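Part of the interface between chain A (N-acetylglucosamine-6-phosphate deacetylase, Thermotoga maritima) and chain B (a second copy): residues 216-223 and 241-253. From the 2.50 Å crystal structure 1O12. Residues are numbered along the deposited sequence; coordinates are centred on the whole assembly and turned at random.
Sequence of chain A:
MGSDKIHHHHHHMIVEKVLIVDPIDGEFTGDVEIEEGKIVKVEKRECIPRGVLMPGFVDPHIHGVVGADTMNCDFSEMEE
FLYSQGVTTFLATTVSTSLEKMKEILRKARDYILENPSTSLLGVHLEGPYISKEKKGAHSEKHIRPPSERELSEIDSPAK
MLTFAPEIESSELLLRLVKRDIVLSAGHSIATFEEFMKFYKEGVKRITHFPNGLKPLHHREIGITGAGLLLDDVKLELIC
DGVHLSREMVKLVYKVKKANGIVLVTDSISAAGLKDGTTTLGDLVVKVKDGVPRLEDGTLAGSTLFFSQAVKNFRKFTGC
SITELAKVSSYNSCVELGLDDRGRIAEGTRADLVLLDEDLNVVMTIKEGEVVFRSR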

# COMPACT_ATOMS: atom_id res chain seq x y z
N PRO A 216 -11.15 -5.72 2.03
CA PRO A 216 -9.80 -5.61 1.48
C PRO A 216 -9.67 -4.46 0.46
O PRO A 216 -10.65 -3.80 0.09
N LEU A 217 -8.44 -4.25 0.02
CA LEU A 217 -8.14 -3.24 -0.97
C LEU A 217 -8.38 -3.82 -2.37
O LEU A 217 -7.75 -4.82 -2.77
N HIS A 218 -9.29 -3.21 -3.11
CA HIS A 218 -9.59 -3.65 -4.47
C HIS A 218 -9.10 -2.63 -5.50
O HIS A 218 -8.90 -1.45 -5.18
N HIS A 219 -8.94 -3.10 -6.74
CA HIS A 219 -8.46 -2.29 -7.87
C HIS A 219 -9.19 -0.97 -8.14
O HIS A 219 -8.58 -0.01 -8.61
N ARG A 220 -10.49 -0.89 -7.85
CA ARG A 220 -11.24 0.34 -8.08
C ARG A 220 -11.86 0.91 -6.77
O ARG A 220 -11.89 2.12 -6.55
N GLU A 221 -12.37 0.03 -5.93
CA GLU A 221 -12.92 0.45 -4.64
C GLU A 221 -11.83 0.12 -3.62
O GLU A 221 -11.68 -1.06 -3.22
N ILE A 222 -11.07 1.13 -3.22
CA ILE A 222 -9.98 0.90 -2.29
C ILE A 222 -10.47 0.77 -0.85
O ILE A 222 -9.76 0.23 0.01
N GLY A 223 -11.70 1.23 -0.62
CA GLY A 223 -12.32 1.13 0.70
C GLY A 223 -11.57 1.78 1.86
O GLY A 223 -10.65 2.61 1.68
N ASP B 241 -6.66 4.32 -17.03
CA ASP B 241 -7.86 4.70 -17.75
C ASP B 241 -8.98 5.08 -16.82
O ASP B 241 -10.09 5.41 -17.27
N GLY B 242 -8.68 5.03 -15.53
CA GLY B 242 -9.66 5.36 -14.52
C GLY B 242 -10.65 4.23 -14.26
O GLY B 242 -11.63 4.43 -13.53
N VAL B 243 -10.41 3.05 -14.84
CA VAL B 243 -11.31 1.93 -14.68
C VAL B 243 -10.61 0.70 -14.15
O VAL B 243 -11.11 0.04 -13.24
N HIS B 244 -9.45 0.36 -14.72
CA HIS B 244 -8.67 -0.75 -14.19
C HIS B 244 -8.14 -0.35 -12.80
O HIS B 244 -7.92 -1.20 -11.94
N LEU B 245 -7.94 0.95 -12.59
CA LEU B 245 -7.51 1.48 -11.31
C LEU B 245 -8.23 2.79 -11.16
O LEU B 245 -8.26 3.58 -12.09
N SER B 246 -8.80 3.03 -10.00
CA SER B 246 -9.47 4.30 -9.76
C SER B 246 -8.34 5.31 -9.55
O SER B 246 -7.21 4.94 -9.25
N ARG B 247 -8.65 6.60 -9.67
CA ARG B 247 -7.61 7.57 -9.49
C ARG B 247 -7.00 7.49 -8.08
O ARG B 247 -5.82 7.77 -7.91
N GLU B 248 -7.80 7.07 -7.10
CA GLU B 248 -7.31 6.94 -5.72
C GLU B 248 -6.27 5.83 -5.64
O GLU B 248 -5.23 6.00 -4.99
N MSE B 249 -6.55 4.71 -6.30
CA MSE B 249 -5.62 3.59 -6.35
C MSE B 249 -4.29 4.02 -7.00
O MSE B 249 -3.20 3.70 -6.51
N VAL B 250 -4.38 4.73 -8.12
CA VAL B 250 -3.19 5.19 -8.80
C VAL B 250 -2.40 6.13 -7.88
O VAL B 250 -1.18 6.05 -7.84
N LYS B 251 -3.08 6.99 -7.14
CA LYS B 251 -2.38 7.88 -6.23
C LYS B 251 -1.68 7.08 -5.12
O LYS B 251 -0.61 7.44 -4.66
N LEU B 252 -2.29 5.97 -4.71
CA LEU B 252 -1.73 5.10 -3.69
C LEU B 252 -0.42 4.43 -4.12
O LEU B 252 0.60 4.47 -3.40
N VAL B 253 -0.46 3.81 -5.30
CA VAL B 253 0.67 3.11 -5.84
C VAL B 253 1.77 4.09 -6.10
O VAL B 253 2.92 3.78 -5.82

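The chain A stretch has no regular helix or strand. It lies against a chain B loop that leads into a helix starting at Arg B247. Together the two stretches bury 506 Å², both sides summed.

Pro A216 is out of reach of the chain B stretch. Leu A217 is the first residue to point in. Its CB is directed toward chain B, with chi1 t and chi2 p. CD1 of Leu A217 lies 3.9 Å from CD2 of Leu B252, and CD2 of Leu A217 lies 4.3 Å from SE of Met B249. Leu B252 and Met B249 both point toward chain A, with chi1 t and chi2 p. They are three residues apart, so one face of the helix carries both. Met B249 is a selenomethionine, and its chi3 is also t.

His A218 turns away, with chi1 m. N of His A218 donates to O of Glu A221 at 3.2 Å, which closes a turn within chain A.

His A219 lies against the chain B loop. Its CB points sideways and chi1 is p. The ring edge meets the loop backbone: ND1 of His A219 donates to O of His B244 at 3.0 Å, and O of Val B243 also lies near the ring plane. O of His A219 accepts a weak hydrogen bond from N of Ser B246 at 3.3 Å. The same O receives a CA-H...O contact from CA of Leu B245, also at 3.3 Å. The loop is braced from within by Asp B241, whose OD2 accepts from N of Val B243 at 2.7 Å and from N of His B244 at 2.8 Å. OD1 of Asp B241 accepts from ND1 of His B244 at 2.7 Å.

Arg A220 starts sideways, but its end comes nearer to chain B. Chi1, chi2 and chi3 are all t, so the chain is extended along the loop. CD of Arg A220 lies 3.5 Å from O of Val B243, and CA of Val B243 sits over one face of the guanidinium. CZ of Arg A220 is 4.2 Å from CG1 of the same valine. No hydrogen bond from the guanidinium to the chain B stretch accompanies these contacts.

Ser B246 points toward chain A, with chi1 p. It caps the helix: OG of Ser B246 accepts from N of Met B249 at 3.1 Å. The same OG is also 3.2 Å from O of Arg A220 and 3.5 Å from OE1 of Glu B248; which of these two receives its proton is open. Water 1 bridges the same pair of acceptors, donating to O of Arg A220 at 3.2 Å and to OE1 of Glu B248 at 3.1 Å.

Glu A221 points away. Its OE2 accepts a capping bond from N of Gly A223 at 2.9 Å.

Ile A222 points in again, with chi1 p and chi2 t. CD1 of Ile A222 lies 3.6 Å from CB of Glu B248. CG2 of Ile A222 is 3.9 Å from CB of Met B249. Gly A223 makes no contact with the chain B stretch.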

# COMPACT_ATOMS: atom_id res chain seq x y z
CB PRO A 216 -9.60 -6.96 0.81
CG PRO A 216 -10.40 -7.90 1.70
CD PRO A 216 -11.66 -7.10 1.94
CB LEU A 217 -6.69 -2.81 -0.81
CG LEU A 217 -6.15 -1.80 -1.79
CD1 LEU A 217 -6.41 -0.44 -1.25
CD2 LEU A 217 -4.64 -2.01 -1.97
CB HIS A 218 -11.09 -3.90 -4.63
CG HIS A 218 -11.58 -5.08 -3.85
ND1 HIS A 218 -11.00 -6.33 -3.96
CD2 HIS A 218 -12.55 -5.20 -2.92
CE1 HIS A 218 -11.59 -7.16 -3.12
NE2 HIS A 218 -12.54 -6.50 -2.48
CB HIS A 219 -8.42 -3.15 -9.14
CG HIS A 219 -9.77 -3.38 -9.76
ND1 HIS A 219 -10.26 -2.61 -10.79
CD2 HIS A 219 -10.74 -4.27 -9.46
CE1 HIS A 219 -11.48 -3.01 -11.10
NE2 HIS A 219 -11.80 -4.02 -10.31
CB ARG A 220 -12.34 0.09 -9.11
CG ARG A 220 -12.83 1.33 -9.82
CD ARG A 220 -13.69 0.91 -10.99
NE ARG A 220 -14.18 2.04 -11.77
CZ ARG A 220 -15.21 1.94 -12.60
NH1 ARG A 220 -15.82 0.76 -12.74
NH2 ARG A 220 -15.64 3.01 -13.28
CB GLU A 221 -14.20 -0.32 -4.31
CG GLU A 221 -14.76 0.02 -2.94
CD GLU A 221 -14.88 1.51 -2.73
OE1 GLU A 221 -15.76 2.13 -3.37
OE2 GLU A 221 -14.09 2.06 -1.94
CB ILE A 222 -8.87 1.99 -2.42
CG1 ILE A 222 -9.40 3.37 -2.02
CG2 ILE A 222 -8.38 2.04 -3.87
CD1 ILE A 222 -8.29 4.40 -1.97
CB ASP B 241 -8.32 3.55 -18.63
CG ASP B 241 -8.61 2.27 -17.83
OD1 ASP B 241 -8.91 1.24 -18.49
OD2 ASP B 241 -8.53 2.29 -16.57
CB VAL B 243 -12.02 1.58 -16.00
CG1 VAL B 243 -12.95 0.40 -15.79
CG2 VAL B 243 -12.82 2.79 -16.50
CB HIS B 244 -7.52 -1.10 -15.11
CG HIS B 244 -7.94 -1.82 -16.36
ND1 HIS B 244 -8.59 -1.18 -17.40
CD2 HIS B 244 -7.81 -3.11 -16.73
CE1 HIS B 244 -8.83 -2.06 -18.36
NE2 HIS B 244 -8.36 -3.24 -17.97
CB LEU B 245 -6.01 1.77 -11.25
CG LEU B 245 -5.02 0.62 -11.19
CD1 LEU B 245 -4.72 0.11 -12.55
CD2 LEU B 245 -3.74 1.11 -10.59
CB SER B 246 -10.28 4.24 -8.48
OG SER B 246 -9.42 4.00 -7.37
CB ARG B 247 -8.11 8.97 -9.83
CG ARG B 247 -9.08 9.59 -8.89
CD ARG B 247 -8.66 11.06 -8.63
NE ARG B 247 -8.78 11.88 -9.84
CZ ARG B 247 -8.23 13.08 -10.00
NH1 ARG B 247 -8.41 13.74 -11.14
NH2 ARG B 247 -7.48 13.60 -9.04
CB GLU B 248 -8.45 6.65 -4.74
CG GLU B 248 -9.44 7.78 -4.55
CD GLU B 248 -10.38 7.99 -5.74
OE1 GLU B 248 -10.84 6.98 -6.33
OE2 GLU B 248 -10.67 9.18 -6.06
CB MSE B 249 -6.22 2.44 -7.15
CG MSE B 249 -5.30 1.23 -7.25
SE MSE B 249 -4.87 0.34 -5.53
CE MSE B 249 -3.57 -0.96 -6.11
CB VAL B 250 -3.53 5.92 -10.14
CG1 VAL B 250 -2.26 6.34 -10.84
CG2 VAL B 250 -4.33 5.02 -11.03
CB LYS B 251 -3.34 8.92 -5.60
CG LYS B 251 -2.57 10.06 -4.87
CD LYS B 251 -3.43 11.32 -4.56
CE LYS B 251 -4.30 11.80 -5.78
NZ LYS B 251 -4.73 13.27 -5.81
CB LEU B 252 -2.75 4.03 -3.31
CG LEU B 252 -2.34 3.04 -2.21
CD1 LEU B 252 -1.80 3.77 -0.99
CD2 LEU B 252 -3.58 2.22 -1.81
CB VAL B 253 0.33 2.39 -7.17
CG1 VAL B 253 1.58 1.71 -7.75
CG2 VAL B 253 -0.76 1.40 -6.94
O HOH W 1 -11.84 4.59 -4.56